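Local coordinates for protein endolysin (Clostridium phage phiCD27, PDB 3QAY) that probably cleaves the amide bond between N-acetylmuramic acid and L-alanine in Clostridium difficile peptidoglycan, as a zinc-dependent phage amidase, at residues 111-116 with 169-174; 2-8 with 78-84; 28-32 with 53-57. One frame throughout, in Å; residues are numbered along the deposited sequence.

Interaction 1: residues 111-116 with 169-174; sequences RICDKL and LIVEGV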
loop_
_atom_site.group_PDB
_atom_site.type_symbol
_atom_site.label_atom_id
_atom_site.label_comp_id
_atom_site.label_asym_id
_atom_site.label_seq_id
_atom_site.Cartn_x
_atom_site.Cartn_y
_atom_site.Cartn_z
ATOM N N ARG A 111 -3.421 12.844 4.848
ATOM C CA ARG A 111 -3.658 12.360 6.200
ATOM C C ARG A 111 -2.833 11.107 6.503
ATOM O O ARG A 111 -2.248 11.002 7.576
ATOM C CB ARG A 111 -5.150 12.108 6.431
ATOM C CG ARG A 111 -6.002 13.379 6.410
ATOM C CD ARG A 111 -7.398 13.127 6.984
ATOM N NE ARG A 111 -8.065 11.996 6.328
ATOM C CZ ARG A 111 -8.967 12.086 5.349
ATOM N NH1 ARG A 111 -9.361 13.269 4.875
ATOM N NH2 ARG A 111 -9.494 10.976 4.843
ATOM N N ILE A 112 -2.769 10.172 5.558
ATOM C CA ILE A 112 -1.912 8.991 5.710
ATOM C C ILE A 112 -0.459 9.417 5.925
ATOM O O ILE A 112 0.214 8.943 6.842
ATOM C CB ILE A 112 -1.980 8.069 4.484
ATOM C CG1 ILE A 112 -3.358 7.417 4.370
ATOM C CG2 ILE A 112 -0.912 6.990 4.574
ATOM C CD1 ILE A 112 -3.625 6.814 3.025
ATOM N N CYS A 113 0.009 10.328 5.076
ATOM C CA CYS A 113 1.364 10.856 5.175
ATOM C C CYS A 113 1.658 11.504 6.526
ATOM O O CYS A 113 2.717 11.272 7.107
ATOM C CB CYS A 113 1.623 11.853 4.052
ATOM S SG CYS A 113 2.053 11.042 2.517
ATOM N N ASP A 114 0.722 12.311 7.019
ATOM C CA ASP A 114 0.895 12.952 8.321
ATOM C C ASP A 114 0.986 11.923 9.441
ATOM O O ASP A 114 1.808 12.069 10.347
ATOM C CB ASP A 114 -0.233 13.946 8.606
ATOM C CG ASP A 114 -0.043 15.268 7.892
ATOM O OD1 ASP A 114 1.097 15.590 7.501
ATOM O OD2 ASP A 114 -1.043 15.995 7.732
ATOM N N LYS A 115 0.150 10.886 9.374
ATOM C CA LYS A 115 0.159 9.835 10.392
ATOM C C LYS A 115 1.452 9.023 10.368
ATOM O O LYS A 115 2.121 8.885 11.388
ATOM C CB LYS A 115 -1.076 8.930 10.250
ATOM C CG LYS A 115 -2.336 9.535 10.859
ATOM C CD LYS A 115 -2.218 9.641 12.376
ATOM C CE LYS A 115 -3.402 10.345 12.993
ATOM N NZ LYS A 115 -3.369 10.260 14.478
ATOM N N LEU A 116 1.815 8.504 9.202
ATOM C CA LEU A 116 3.108 7.841 9.052
ATOM C C LEU A 116 4.247 8.791 9.442
ATOM O O LEU A 116 5.238 8.355 10.018
ATOM C CB LEU A 116 3.296 7.319 7.620
ATOM C CG LEU A 116 2.422 6.109 7.260
ATOM C CD1 LEU A 116 2.430 5.849 5.757
ATOM C CD2 LEU A 116 2.871 4.865 8.006
ATOM N N LEU A 169 -1.742 3.582 11.829
ATOM C CA LEU A 169 -1.435 4.921 11.306
ATOM C C LEU A 169 -2.118 5.159 9.959
ATOM O O LEU A 169 -2.673 6.233 9.713
ATOM C CB LEU A 169 0.080 5.127 11.188
ATOM C CG LEU A 169 0.853 5.244 12.509
ATOM C CD1 LEU A 169 2.359 5.353 12.255
ATOM C CD2 LEU A 169 0.358 6.442 13.310
ATOM N N ILE A 170 -2.098 4.142 9.106
ATOM C CA ILE A 170 -2.757 4.210 7.806
ATOM C C ILE A 170 -4.264 4.333 7.961
ATOM O O ILE A 170 -4.895 5.128 7.275
ATOM C CB ILE A 170 -2.472 2.960 6.957
ATOM C CG1 ILE A 170 -0.994 2.911 6.554
ATOM C CG2 ILE A 170 -3.383 2.944 5.728
ATOM C CD1 ILE A 170 -0.578 1.644 5.818
ATOM N N VAL A 171 -4.834 3.535 8.857
ATOM C CA VAL A 171 -6.276 3.541 9.087
ATOM C C VAL A 171 -6.740 4.873 9.699
ATOM O O VAL A 171 -7.729 5.460 9.249
ATOM C CB VAL A 171 -6.701 2.361 9.980
ATOM C CG1 VAL A 171 -8.193 2.437 10.312
ATOM C CG2 VAL A 171 -6.370 1.040 9.294
ATOM N N GLU A 172 -6.021 5.357 10.708
ATOM C CA GLU A 172 -6.333 6.665 11.298
ATOM C C GLU A 172 -6.334 7.758 10.233
ATOM O O GLU A 172 -7.218 8.624 10.219
ATOM C CB GLU A 172 -5.354 7.018 12.419
ATOM C CG GLU A 172 -5.590 6.240 13.701
ATOM C CD GLU A 172 -4.754 6.742 14.870
ATOM O OE1 GLU A 172 -3.723 7.413 14.645
ATOM O OE2 GLU A 172 -5.136 6.455 16.021
ATOM N N GLY A 173 -5.345 7.704 9.342
ATOM C CA GLY A 173 -5.235 8.642 8.234
ATOM C C GLY A 173 -6.406 8.566 7.276
ATOM O O GLY A 173 -7.035 9.575 6.987
ATOM N N VAL A 174 -6.700 7.370 6.780
ATOM C CA VAL A 174 -7.804 7.192 5.823
ATOM C C VAL A 174 -9.140 7.607 6.449
ATOM O O VAL A 174 -9.919 8.344 5.842
ATOM C CB VAL A 174 -7.866 5.740 5.305
ATOM C CG1 VAL A 174 -9.150 5.485 4.530
ATOM C CG2 VAL A 174 -6.640 5.438 4.440
#
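K115, L169 and G173 lose the most surface where the last turns of helix 103-116 meet the C-terminal part of helix 152-175. The segment axes approach to 7.6 Å with 142° between their N-to-C directions, so the helices run roughly antiparallel but clearly splayed. This closeness depends on G173: its CA lies 3.9 Å from the N of I112, the two CA atoms are 4.2 Å apart, and a CB at G173 would come 2.7 Å from the CA of I112, a clash. K115 lies across the neighbouring turn. Its CB rests 3.2 Å from the O of L169 and its CG 3.8 Å from the N of G173, while the extended end of the side chain carries NZ to a salt bridge with E172 OE1 at 2.9 Å. N178 also receives a hydrogen bond from K115, and the other carboxylate oxygen of E172 takes one from the backbone of I179, tying the C-terminal tail to the pair. L169 packs its CB 4.2 Å from CD2 of L116. R111 hydrogen-bonds two carbonyls close to the C-terminal end of helix 152-175: NE donates to the O of G173 (2.7 Å) and NH2 to the O of V174 (2.8 Å), both near the guanidinium plane. I112 CD1 packs against V174 CG2 at 3.6 Å. I112 and L116 also touch strand 96-100, C113 reaches strands 96-100 and 122-127, and I170 and V171 pack on helix 27-44, so the contact joins two neighbouring helices over the sheet.

Interaction 2: residues 2-8 with 78-84; sequences MKICITV and YDLLIEL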
loop_
_atom_site.group_PDB
_atom_site.type_symbol
_atom_site.label_atom_id
_atom_site.label_comp_id
_atom_site.label_asym_id
_atom_site.label_seq_id
_atom_site.Cartn_x
_atom_site.Cartn_y
_atom_site.Cartn_z
ATOM N N MET A 2 -17.489 2.016 4.806
ATOM C CA MET A 2 -16.841 1.952 3.488
ATOM C C MET A 2 -16.529 0.508 3.097
ATOM O O MET A 2 -16.283 -0.336 3.961
ATOM C CB MET A 2 -15.528 2.747 3.478
ATOM C CG MET A 2 -15.664 4.224 3.154
ATOM S SD MET A 2 -14.071 4.951 2.686
ATOM C CE MET A 2 -13.278 5.006 4.291
ATOM N N LYS A 3 -16.533 0.242 1.790
ATOM C CA LYS A 3 -15.981 -0.999 1.243
ATOM C C LYS A 3 -14.613 -0.692 0.626
ATOM O O LYS A 3 -14.510 0.111 -0.308
ATOM C CB LYS A 3 -16.911 -1.613 0.196
ATOM C CG LYS A 3 -16.528 -3.052 -0.174
ATOM C CD LYS A 3 -17.428 -3.649 -1.244
ATOM C CE LYS A 3 -17.007 -5.078 -1.545
ATOM N NZ LYS A 3 -17.856 -5.727 -2.586
ATOM N N ILE A 4 -13.572 -1.333 1.149
ATOM C CA ILE A 4 -12.201 -0.975 0.819
ATOM C C ILE A 4 -11.491 -2.141 0.154
ATOM O O ILE A 4 -11.645 -3.294 0.560
ATOM C CB ILE A 4 -11.406 -0.549 2.083
ATOM C CG1 ILE A 4 -12.115 0.584 2.819
ATOM C CG2 ILE A 4 -10.000 -0.101 1.715
ATOM C CD1 ILE A 4 -11.400 1.039 4.087
ATOM N N CYS A 5 -10.718 -1.839 -0.881
ATOM C CA CYS A 5 -9.913 -2.853 -1.549
ATOM C C CYS A 5 -8.462 -2.581 -1.231
ATOM O O CYS A 5 -8.010 -1.446 -1.368
ATOM C CB CYS A 5 -10.113 -2.801 -3.057
ATOM S SG CYS A 5 -9.171 -4.062 -3.974
ATOM N N ILE A 6 -7.744 -3.612 -0.785
ATOM C CA ILE A 6 -6.306 -3.517 -0.576
ATOM C C ILE A 6 -5.627 -4.453 -1.563
ATOM O O ILE A 6 -5.842 -5.667 -1.517
ATOM C CB ILE A 6 -5.881 -3.923 0.856
ATOM C CG1 ILE A 6 -6.543 -3.031 1.901
ATOM C CG2 ILE A 6 -4.359 -3.831 1.015
ATOM C CD1 ILE A 6 -6.320 -3.517 3.333
ATOM N N THR A 7 -4.842 -3.890 -2.478
ATOM C CA THR A 7 -4.005 -4.698 -3.345
ATOM C C THR A 7 -2.579 -4.704 -2.808
ATOM O O THR A 7 -2.111 -3.705 -2.269
ATOM C CB THR A 7 -4.003 -4.195 -4.793
ATOM O OG1 THR A 7 -3.541 -2.846 -4.842
ATOM C CG2 THR A 7 -5.396 -4.270 -5.392
ATOM N N VAL A 8 -1.908 -5.849 -2.930
ATOM C CA VAL A 8 -0.486 -5.942 -2.644
ATOM C C VAL A 8 0.263 -5.754 -3.956
ATOM O O VAL A 8 0.004 -6.454 -4.936
ATOM C CB VAL A 8 -0.122 -7.297 -2.011
ATOM C CG1 VAL A 8 1.385 -7.509 -1.994
ATOM C CG2 VAL A 8 -0.716 -7.389 -0.597
ATOM N N TYR A 78 -16.043 -0.759 -4.875
ATOM C CA TYR A 78 -15.315 -0.250 -3.716
ATOM C C TYR A 78 -15.427 1.265 -3.607
ATOM O O TYR A 78 -15.511 1.966 -4.610
ATOM C CB TYR A 78 -13.837 -0.637 -3.793
ATOM C CG TYR A 78 -13.587 -2.121 -3.816
ATOM C CD1 TYR A 78 -13.756 -2.892 -2.673
ATOM C CD2 TYR A 78 -13.162 -2.755 -4.978
ATOM C CE1 TYR A 78 -13.523 -4.257 -2.688
ATOM C CE2 TYR A 78 -12.916 -4.121 -5.003
ATOM C CZ TYR A 78 -13.107 -4.868 -3.853
ATOM O OH TYR A 78 -12.875 -6.223 -3.869
ATOM N N ASP A 79 -15.420 1.761 -2.378
ATOM C CA ASP A 79 -15.345 3.195 -2.130
ATOM C C ASP A 79 -13.901 3.674 -2.194
ATOM O O ASP A 79 -13.653 4.848 -2.458
ATOM C CB ASP A 79 -15.952 3.533 -0.769
ATOM C CG ASP A 79 -17.376 3.040 -0.638
ATOM O OD1 ASP A 79 -18.188 3.314 -1.541
ATOM O OD2 ASP A 79 -17.679 2.367 0.361
ATOM N N LEU A 80 -12.952 2.760 -1.980
ATOM C CA LEU A 80 -11.536 3.114 -1.893
ATOM C C LEU A 80 -10.607 1.930 -2.206
ATOM O O LEU A 80 -10.812 0.815 -1.724
ATOM C CB LEU A 80 -11.226 3.665 -0.492
ATOM C CG LEU A 80 -9.801 4.166 -0.230
ATOM C CD1 LEU A 80 -9.435 5.310 -1.157
ATOM C CD2 LEU A 80 -9.637 4.597 1.232
ATOM N N LEU A 81 -9.578 2.197 -3.007
ATOM C CA LEU A 81 -8.501 1.245 -3.266
ATOM C C LEU A 81 -7.200 1.740 -2.644
ATOM O O LEU A 81 -6.849 2.911 -2.783
ATOM C CB LEU A 81 -8.307 1.058 -4.773
ATOM C CG LEU A 81 -7.051 0.316 -5.250
ATOM C CD1 LEU A 81 -7.003 -1.107 -4.698
ATOM C CD2 LEU A 81 -6.989 0.316 -6.775
ATOM N N ILE A 82 -6.503 0.842 -1.954
ATOM C CA ILE A 82 -5.174 1.109 -1.422
ATOM C C ILE A 82 -4.249 0.036 -1.975
ATOM O O ILE A 82 -4.550 -1.153 -1.846
ATOM C CB ILE A 82 -5.141 1.019 0.125
ATOM C CG1 ILE A 82 -6.020 2.098 0.758
ATOM C CG2 ILE A 82 -3.706 1.139 0.643
ATOM C CD1 ILE A 82 -6.394 1.796 2.193
ATOM N N GLU A 83 -3.151 0.438 -2.609
ATOM C CA GLU A 83 -2.113 -0.527 -2.981
ATOM C C GLU A 83 -0.869 -0.298 -2.138
ATOM O O GLU A 83 -0.375 0.819 -2.033
ATOM C CB GLU A 83 -1.752 -0.478 -4.462
ATOM C CG GLU A 83 -0.781 -1.603 -4.860
ATOM C CD GLU A 83 -0.743 -1.854 -6.348
ATOM O OE1 GLU A 83 0.153 -1.290 -7.008
ATOM O OE2 GLU A 83 -1.615 -2.597 -6.862
ATOM N N LEU A 84 -0.372 -1.386 -1.560
ATOM C CA LEU A 84 0.728 -1.349 -0.622
ATOM C C LEU A 84 2.036 -1.598 -1.342
ATOM O O LEU A 84 2.201 -2.618 -2.040
ATOM C CB LEU A 84 0.527 -2.410 0.467
ATOM C CG LEU A 84 -0.709 -2.232 1.353
ATOM C CD1 LEU A 84 -0.802 -3.359 2.374
ATOM C CD2 LEU A 84 -0.665 -0.880 2.041
#
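Strands 3-8 and 80-84 run parallel; their axes approach to 4.7 Å at 20°, in register from I4 with L80 to V8 with L84. The ladder includes C5 N to L80 O, I82 N to C5 O and T7 N to I82 O, each 2.8 Å, then L84 N to T7 O at 3.0 Å. D79 OD2 accepts from K3 N (2.8 Å). I4, I6, I82 and L84 all adopt the mt rotamer on one face, where I4 CG2 meets I82 CD1 at 4.1 Å and I6 CG2 meets L84 CD1 at 3.8 Å. L80, with chi1 t and chi2 p, shares that face. On the other, C5 CB lies 3.4 Å from the Y78 ring centroid, almost on its normal, a CH-pi contact, and chi1 t puts SG over the same ring face, 4.2 Å from the centroid, a sulfur-aromatic contact. Y78 OH bonds D50. T7, with chi1 p, directs OG1 to E83 OE2 (2.8 Å), which also salt-bridges K69, while E83 OE1 bonds the zinc ligand H85. With helix 27-44 covering I4 and I6 and helix 64-75 covering C5 and T7, and strand 3-8 between 48-52 and 80-87, this is part of the parallel region of an alpha/beta amidase's mixed sheet, leading to the zinc site.

Interaction 3: residues 28-32 with 53-57; sequences YQYNK and ICPEK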
loop_
_atom_site.group_PDB
_atom_site.type_symbol
_atom_site.label_atom_id
_atom_site.label_comp_id
_atom_site.label_asym_id
_atom_site.label_seq_id
_atom_site.Cartn_x
_atom_site.Cartn_y
_atom_site.Cartn_z
ATOM N N TYR A 28 7.521 -7.237 -1.497
ATOM C CA TYR A 28 6.333 -8.069 -1.708
ATOM C C TYR A 28 5.953 -8.851 -0.456
ATOM O O TYR A 28 4.789 -8.836 -0.043
ATOM C CB TYR A 28 6.545 -9.022 -2.884
ATOM C CG TYR A 28 5.458 -10.060 -3.047
ATOM C CD1 TYR A 28 4.265 -9.755 -3.696
ATOM C CD2 TYR A 28 5.629 -11.353 -2.564
ATOM C CE1 TYR A 28 3.267 -10.716 -3.859
ATOM C CE2 TYR A 28 4.639 -12.312 -2.712
ATOM C CZ TYR A 28 3.464 -11.991 -3.359
ATOM O OH TYR A 28 2.484 -12.950 -3.508
ATOM N N GLN A 29 6.937 -9.518 0.149
ATOM C CA GLN A 29 6.707 -10.338 1.338
ATOM C C GLN A 29 6.208 -9.489 2.510
ATOM O O GLN A 29 5.253 -9.881 3.178
ATOM C CB GLN A 29 7.971 -11.109 1.751
ATOM C CG GLN A 29 8.461 -12.160 0.733
ATOM C CD GLN A 29 7.483 -13.320 0.519
ATOM O OE1 GLN A 29 6.668 -13.642 1.391
ATOM N NE2 GLN A 29 7.558 -13.944 -0.652
ATOM N N TYR A 30 6.839 -8.336 2.759
ATOM C CA TYR A 30 6.380 -7.450 3.843
ATOM C C TYR A 30 4.911 -7.079 3.651
ATOM O O TYR A 30 4.094 -7.242 4.559
ATOM C CB TYR A 30 7.218 -6.166 3.954
ATOM C CG TYR A 30 6.755 -5.300 5.114
ATOM C CD1 TYR A 30 7.186 -5.558 6.405
ATOM C CD2 TYR A 30 5.843 -4.265 4.923
ATOM C CE1 TYR A 30 6.755 -4.795 7.476
ATOM C CE2 TYR A 30 5.396 -3.493 5.990
ATOM C CZ TYR A 30 5.857 -3.764 7.261
ATOM O OH TYR A 30 5.423 -3.012 8.327
ATOM N N ASN A 31 4.580 -6.600 2.457
ATOM C CA ASN A 31 3.221 -6.144 2.170
ATOM C C ASN A 31 2.192 -7.277 2.099
ATOM O O ASN A 31 1.026 -7.075 2.428
ATOM C CB ASN A 31 3.208 -5.282 0.898
ATOM C CG ASN A 31 3.875 -3.921 1.109
ATOM O OD1 ASN A 31 4.662 -3.461 0.275
ATOM N ND2 ASN A 31 3.567 -3.278 2.223
ATOM N N LYS A 32 2.628 -8.470 1.703
ATOM C CA LYS A 32 1.799 -9.674 1.822
ATOM C C LYS A 32 1.419 -9.924 3.295
ATOM O O LYS A 32 0.300 -10.353 3.592
ATOM C CB LYS A 32 2.535 -10.884 1.221
ATOM C CG LYS A 32 1.852 -12.232 1.418
ATOM C CD LYS A 32 2.655 -13.366 0.794
ATOM C CE LYS A 32 1.916 -14.699 0.904
ATOM N NZ LYS A 32 2.691 -15.813 0.282
ATOM N N ILE A 53 -4.212 -10.157 -3.669
ATOM C CA ILE A 53 -2.802 -10.463 -3.848
ATOM C C ILE A 53 -2.683 -11.351 -5.076
ATOM O O ILE A 53 -3.470 -12.287 -5.251
ATOM C CB ILE A 53 -2.216 -11.186 -2.617
ATOM C CG1 ILE A 53 -2.585 -10.432 -1.334
ATOM C CG2 ILE A 53 -0.700 -11.307 -2.745
ATOM C CD1 ILE A 53 -1.962 -10.991 -0.054
ATOM N N CYS A 54 -1.722 -11.043 -5.937
ATOM C CA CYS A 54 -1.518 -11.826 -7.145
ATOM C C CYS A 54 -1.163 -13.272 -6.809
ATOM O O CYS A 54 -0.442 -13.524 -5.845
ATOM C CB CYS A 54 -0.413 -11.218 -8.006
ATOM S SG CYS A 54 -0.908 -9.702 -8.821
ATOM N N PRO A 55 -1.677 -14.227 -7.599
ATOM C CA PRO A 55 -1.212 -15.594 -7.445
ATOM C C PRO A 55 0.297 -15.639 -7.610
ATOM O O PRO A 55 0.855 -14.851 -8.379
ATOM C CB PRO A 55 -1.896 -16.346 -8.595
ATOM C CG PRO A 55 -2.967 -15.456 -9.089
ATOM C CD PRO A 55 -2.588 -14.068 -8.748
ATOM N N GLU A 56 0.943 -16.542 -6.877
ATOM C CA GLU A 56 2.384 -16.737 -6.975
ATOM C C GLU A 56 2.737 -17.863 -7.951
ATOM O O GLU A 56 2.029 -18.876 -8.039
ATOM C CB GLU A 56 2.973 -17.019 -5.594
ATOM C CG GLU A 56 2.850 -15.839 -4.639
ATOM C CD GLU A 56 3.296 -16.151 -3.224
ATOM O OE1 GLU A 56 3.761 -17.281 -2.977
ATOM O OE2 GLU A 56 3.184 -15.261 -2.352
ATOM N N LYS A 57 3.836 -17.664 -8.680
ATOM C CA LYS A 57 4.365 -18.637 -9.640
ATOM C C LYS A 57 3.375 -19.012 -10.760
ATOM O O LYS A 57 3.400 -20.124 -11.286
ATOM C CB LYS A 57 4.913 -19.863 -8.901
ATOM C CG LYS A 57 5.959 -19.475 -7.848
ATOM C CD LYS A 57 6.886 -20.618 -7.456
ATOM C CE LYS A 57 7.992 -20.114 -6.522
ATOM N NZ LYS A 57 8.799 -21.220 -5.924
HETATM O O HOH W 1 6.278 -16.485 -1.063
#
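Polar contacts dominate the meeting of helix segment 28-32 with loop 53-57, and they converge on the carboxylate of E56. Its OE2 accepts a hydrogen bond from Y28 OH at 2.7 Å and, also at 2.7 Å, forms a salt bridge with K32 NZ. Y28 and K32 stand one helical turn apart, linked by the backbone bond from K32 N to Y28 O (2.8 Å), so both can reach one acceptor. K32 does so with a fully extended side chain (all four chi angles t), whereas the CA-to-CB bond of Y28 points toward the loop and its ring presents an edge to OE2. A water supplies a further link: Q29 NE2 donates to it at 2.9 Å, and it donates in turn to E56 OE1 at a longer 3.3 Å. The apolar part is smaller. I53 CG2 lies 4.2 Å from Y28 CE1 and 3.7 Å from Y28 OH, and I53 CD1 sits 4.3 Å from CG of K32, so the isoleucine packs against both Y28 and K32. I53 and Y28 both also touch V8 of strand 3-8, which extends this patch into the core, while C54 and P55 lean on Y68 of helix 64-75. The buried area is modest, 242 Å², and backbones stay apart, the nearest CA atoms (K32 and I53) being 7.3 Å distant. The side chain of Y28 lies about 8 Å from the zinc ion. Side-chain chemistry thus joins loop to helix: the negative carboxylate of E56 is met by an ammonium and a phenol hydroxyl, so its charge is compensated.

How the interactions relate
Along the chain, interaction 3 falls between the two strands of interaction 2, and interaction 1 follows both. Interaction 2 supplies two adjacent strands inside the mixed six-stranded sheet. Interaction 1 packs against it, 14 Å away between centres, with V174 CG1 3.4 Å from L80 CD2. Interaction 3 touches it near the other end of the strands, 16 Å between centres, where V8 CG2 lies 3.6 Å from I53 CG1. Interactions 1 and 3 do not meet: their centres are 23 Å apart, on opposite sides of the chain's centre. Both border the strand pair, and helix 27-44 runs from one to the other, carrying 28-32 and packing on I170 and V171, within a single catalytic domain whose zinc is bound by H10, E27 and H85.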